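Long-range contact in tyrosine-protein phosphatase non-receptor type 18 (Homo sapiens, PDB 2OC3), which dephosphorylates phosphotyrosine in proteins, including autophosphorylated tyrosine kinases, by means of this catalytic domain: residues 170-178 and 210-221. Residues are numbered along the deposited sequence; the frame is centred on the assembly and turned at random. Where two conformers were deposited one is given.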
loop_
_atom_site.group_PDB
_atom_site.type_symbol
_atom_site.label_atom_id
_atom_site.label_comp_id
_atom_site.label_asym_id
_atom_site.label_seq_id
_atom_site.Cartn_x
_atom_site.Cartn_y
_atom_site.Cartn_z
ATOM N N TRP A 170 15.531 11.870 -7.284
ATOM C CA TRP A 170 15.094 12.240 -5.954
ATOM C C TRP A 170 14.139 13.421 -6.013
ATOM O O TRP A 170 14.508 14.498 -6.501
ATOM C CB TRP A 170 16.271 12.557 -5.038
ATOM C CG TRP A 170 17.081 11.362 -4.687
ATOM C CD1 TRP A 170 18.022 10.745 -5.456
ATOM C CD2 TRP A 170 17.007 10.596 -3.472
ATOM N NE1 TRP A 170 18.535 9.669 -4.799
ATOM C CE2 TRP A 170 17.933 9.548 -3.573
ATOM C CE3 TRP A 170 16.250 10.718 -2.300
ATOM C CZ2 TRP A 170 18.118 8.608 -2.553
ATOM C CZ3 TRP A 170 16.444 9.798 -1.284
ATOM C CH2 TRP A 170 17.382 8.775 -1.405
ATOM N N LEU A 171 12.891 13.249 -5.579
ATOM C CA LEU A 171 11.937 14.373 -5.578
ATOM C C LEU A 171 12.187 15.357 -4.432
ATOM O O LEU A 171 11.870 16.551 -4.522
ATOM C CB LEU A 171 10.495 13.841 -5.499
ATOM C CG LEU A 171 10.113 12.834 -6.594
ATOM C CD1 LEU A 171 8.619 12.520 -6.483
ATOM C CD2 LEU A 171 10.475 13.345 -8.007
ATOM N N ASN A 172 12.694 14.812 -3.324
ATOM C CA ASN A 172 13.105 15.542 -2.126
ATOM C C ASN A 172 14.021 14.593 -1.322
ATOM O O ASN A 172 14.322 13.498 -1.809
ATOM C CB ASN A 172 11.905 16.038 -1.359
ATOM C CG ASN A 172 11.005 14.925 -0.912
ATOM O OD1 ASN A 172 11.471 13.959 -0.333
ATOM N ND2 ASN A 172 9.704 15.067 -1.149
ATOM N N GLU A 173 14.506 14.984 -0.150
ATOM C CA GLU A 173 15.515 14.143 0.508
ATOM C C GLU A 173 15.007 12.776 0.949
ATOM O O GLU A 173 15.801 11.865 1.269
ATOM C CB GLU A 173 16.197 14.844 1.701
ATOM C CG GLU A 173 15.315 15.144 2.850
ATOM C CD GLU A 173 16.067 15.740 4.044
ATOM O OE1 GLU A 173 16.735 14.977 4.792
ATOM O OE2 GLU A 173 15.981 16.973 4.230
ATOM N N ASP A 174 13.675 12.609 0.967
ATOM C CA ASP A 174 13.072 11.380 1.470
ATOM C C ASP A 174 12.398 10.510 0.415
ATOM O O ASP A 174 11.964 9.401 0.758
ATOM C CB ASP A 174 12.041 11.728 2.546
ATOM C CG ASP A 174 12.690 12.410 3.730
ATOM O OD1 ASP A 174 13.640 11.840 4.297
ATOM O OD2 ASP A 174 12.336 13.578 4.036
ATOM N N ILE A 175 12.283 10.971 -0.826
ATOM C CA ILE A 175 11.494 10.250 -1.831
ATOM C C ILE A 175 12.262 10.075 -3.129
ATOM O O ILE A 175 12.712 11.093 -3.730
ATOM C CB ILE A 175 10.183 10.995 -2.197
ATOM C CG1 ILE A 175 9.357 11.323 -0.962
ATOM C CG2 ILE A 175 9.348 10.191 -3.181
ATOM C CD1 ILE A 175 8.925 10.216 -0.088
ATOM N N MET A 176 12.383 8.821 -3.557
ATOM C CA MET A 176 12.976 8.415 -4.828
ATOM C C MET A 176 11.849 8.091 -5.809
ATOM O O MET A 176 10.854 7.436 -5.427
ATOM C CB MET A 176 13.862 7.196 -4.606
ATOM C CG MET A 176 14.209 6.399 -5.822
ATOM S SD MET A 176 15.250 7.306 -6.929
ATOM C CE MET A 176 16.809 7.132 -6.113
ATOM N N LEU A 177 12.001 8.488 -7.069
ATOM C CA LEU A 177 11.099 8.111 -8.170
ATOM C C LEU A 177 11.913 7.369 -9.194
ATOM O O LEU A 177 12.825 7.934 -9.783
ATOM C CB LEU A 177 10.480 9.332 -8.812
ATOM C CG LEU A 177 9.593 9.079 -10.060
ATOM C CD1 LEU A 177 8.391 8.219 -9.796
ATOM C CD2 LEU A 177 9.126 10.392 -10.717
ATOM N N ARG A 178 11.595 6.086 -9.450
ATOM C CA ARG A 178 12.178 5.294 -10.487
ATOM C C ARG A 178 11.212 5.116 -11.642
ATOM O O ARG A 178 10.044 4.803 -11.448
ATOM C CB ARG A 178 12.606 3.925 -9.968
ATOM C CG ARG A 178 13.553 3.965 -8.762
ATOM C CD ARG A 178 14.231 2.650 -8.498
ATOM N NE ARG A 178 15.211 2.773 -7.405
ATOM C CZ ARG A 178 14.889 2.708 -6.119
ATOM N NH1 ARG A 178 13.666 2.445 -5.738
ATOM N NH2 ARG A 178 15.816 2.883 -5.172
ATOM N N HIS A 210 6.830 15.347 3.185
ATOM C CA HIS A 210 7.422 14.601 2.070
ATOM C C HIS A 210 6.542 13.424 1.672
ATOM O O HIS A 210 6.466 13.074 0.493
ATOM C CB HIS A 210 8.882 14.254 2.374
ATOM C CG HIS A 210 9.746 15.477 2.405
ATOM N ND1 HIS A 210 10.997 15.512 2.983
ATOM C CD2 HIS A 210 9.501 16.734 1.962
ATOM C CE1 HIS A 210 11.488 16.739 2.887
ATOM N NE2 HIS A 210 10.603 17.504 2.272
ATOM N N MET A 211 5.868 12.820 2.631
ATOM C CA MET A 211 4.880 11.789 2.293
ATOM C C MET A 211 3.751 12.381 1.455
ATOM O O MET A 211 3.281 11.759 0.490
ATOM C CB MET A 211 4.294 11.140 3.541
ATOM C CG MET A 211 3.236 10.094 3.220
ATOM S SD MET A 211 2.468 9.399 4.723
ATOM C CE MET A 211 1.710 10.843 5.435
ATOM N N LEU A 212 3.270 13.584 1.818
ATOM C CA LEU A 212 2.248 14.226 0.979
ATOM C C LEU A 212 2.754 14.450 -0.451
ATOM O O LEU A 212 2.014 14.266 -1.425
ATOM C CB LEU A 212 1.813 15.569 1.588
ATOM C CG LEU A 212 0.790 15.437 2.680
ATOM C CD1 LEU A 212 0.613 16.786 3.386
ATOM C CD2 LEU A 212 -0.555 14.966 2.084
ATOM N N ALA A 213 4.007 14.893 -0.583
ATOM C CA ALA A 213 4.652 15.086 -1.887
ATOM C C ALA A 213 4.636 13.775 -2.682
ATOM O O ALA A 213 4.399 13.750 -3.880
ATOM C CB ALA A 213 6.089 15.576 -1.702
ATOM N N MET A 214 4.876 12.668 -1.982
ATOM C CA MET A 214 4.868 11.333 -2.620
ATOM C C MET A 214 3.483 11.007 -3.193
ATOM O O MET A 214 3.378 10.508 -4.308
ATOM C CB MET A 214 5.323 10.295 -1.598
ATOM C CG MET A 214 5.449 8.907 -2.133
ATOM S SD MET A 214 5.611 7.718 -0.743
ATOM C CE MET A 214 6.144 6.216 -1.609
ATOM N N VAL A 215 2.449 11.239 -2.385
ATOM C CA VAL A 215 1.068 10.991 -2.806
ATOM C C VAL A 215 0.680 11.915 -3.959
ATOM O O VAL A 215 0.089 11.469 -4.940
ATOM C CB VAL A 215 0.092 11.116 -1.630
ATOM C CG1 VAL A 215 -1.352 11.081 -2.140
ATOM C CG2 VAL A 215 0.302 9.957 -0.669
ATOM N N GLU A 216 1.054 13.181 -3.855
ATOM C CA GLU A 216 0.766 14.126 -4.930
ATOM C C GLU A 216 1.388 13.672 -6.253
ATOM O O GLU A 216 0.750 13.707 -7.317
ATOM C CB GLU A 216 1.269 15.537 -4.559
ATOM C CG GLU A 216 0.517 16.192 -3.385
ATOM C CD GLU A 216 1.261 17.303 -2.695
ATOM O OE1 GLU A 216 2.411 17.642 -3.072
ATOM O OE2 GLU A 216 0.686 17.843 -1.711
ATOM N N GLU A 217 2.651 13.261 -6.205
ATOM C CA GLU A 217 3.306 12.802 -7.415
ATOM C C GLU A 217 2.697 11.503 -7.931
ATOM O O GLU A 217 2.495 11.329 -9.132
ATOM C CB GLU A 217 4.792 12.630 -7.173
ATOM C CG GLU A 217 5.567 12.077 -8.388
ATOM C CD GLU A 217 5.488 12.931 -9.663
ATOM O OE1 GLU A 217 5.326 14.159 -9.595
ATOM O OE2 GLU A 217 5.612 12.361 -10.768
ATOM N N ALA A 218 2.378 10.560 -7.049
ATOM C CA ALA A 218 1.744 9.331 -7.495
ATOM C C ALA A 218 0.478 9.613 -8.274
ATOM O O ALA A 218 0.185 8.955 -9.247
ATOM C CB ALA A 218 1.401 8.414 -6.305
ATOM N N ARG A 219 -0.298 10.571 -7.770
ATOM C CA ARG A 219 -1.555 10.902 -8.428
ATOM C C ARG A 219 -1.346 11.571 -9.769
ATOM O O ARG A 219 -2.143 11.350 -10.695
ATOM C CB ARG A 219 -2.426 11.748 -7.509
ATOM C CG ARG A 219 -3.197 10.881 -6.496
ATOM C CD ARG A 219 -4.339 10.216 -7.183
ATOM N NE ARG A 219 -4.908 9.143 -6.392
ATOM C CZ ARG A 219 -5.690 8.197 -6.882
ATOM N NH1 ARG A 219 -5.985 8.150 -8.183
ATOM N NH2 ARG A 219 -6.157 7.253 -6.057
ATOM N N ARG A 220 -0.296 12.374 -9.903
ATOM C CA ARG A 220 -0.023 12.943 -11.230
ATOM C C ARG A 220 0.336 11.837 -12.213
ATOM O O ARG A 220 -0.086 11.862 -13.370
ATOM C CB ARG A 220 1.120 13.952 -11.176
ATOM C CG ARG A 220 0.770 15.264 -10.505
ATOM C CD ARG A 220 1.824 16.331 -10.628
ATOM N NE ARG A 220 2.965 16.052 -9.770
ATOM C CZ ARG A 220 3.129 16.532 -8.533
ATOM N NH1 ARG A 220 2.232 17.335 -7.976
ATOM N NH2 ARG A 220 4.198 16.237 -7.864
ATOM N N LEU A 221 1.154 10.871 -11.769
ATOM C CA LEU A 221 1.600 9.788 -12.648
ATOM C C LEU A 221 0.474 8.827 -12.987
ATOM O O LEU A 221 0.444 8.260 -14.089
ATOM C CB LEU A 221 2.749 9.015 -12.010
ATOM C CG LEU A 221 4.007 9.829 -11.778
ATOM C CD1 LEU A 221 4.939 9.138 -10.791
ATOM C CD2 LEU A 221 4.752 10.129 -13.114
#
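The imidazole of H210 is held on two sides by the type I turn from N172 to I175. At its edge ND1 gives a nearly straight hydrogen bond (2.6 Å) to OD2 of D174; OD2 lies in the ring plane and accepts through its anti lone pair, while S198 bonds to the other oxygen, OD1. Over one face lies the amide of N172, its plane 21° from the ring. Asparagine suits this place because its OD1 also accepts a hydrogen bond from the backbone N of D174, an Asx turn that fixes the amide's rotation. With a phenylalanine here in place of H210, D174 OD2 would probably be left without its N-H donor. The tight, inner part is apolar: I175 CD1 packs 3.9 Å from M214 CB, and L177 CD1 meets L221 CD1 tip to tip at 3.7 Å. On the looser solvent side L171 CD1 crosses the aliphatic CG of E217 at 3.6 Å, and the E217 carboxylate is paired with R220 at the surface. In this PTP catalytic domain, helix 209-222 thus packs on the central mixed sheet, nearly parallel to the start of strand 175-184, with M214 against strand 130-133 and M211 against helices 238-254 and 282-296.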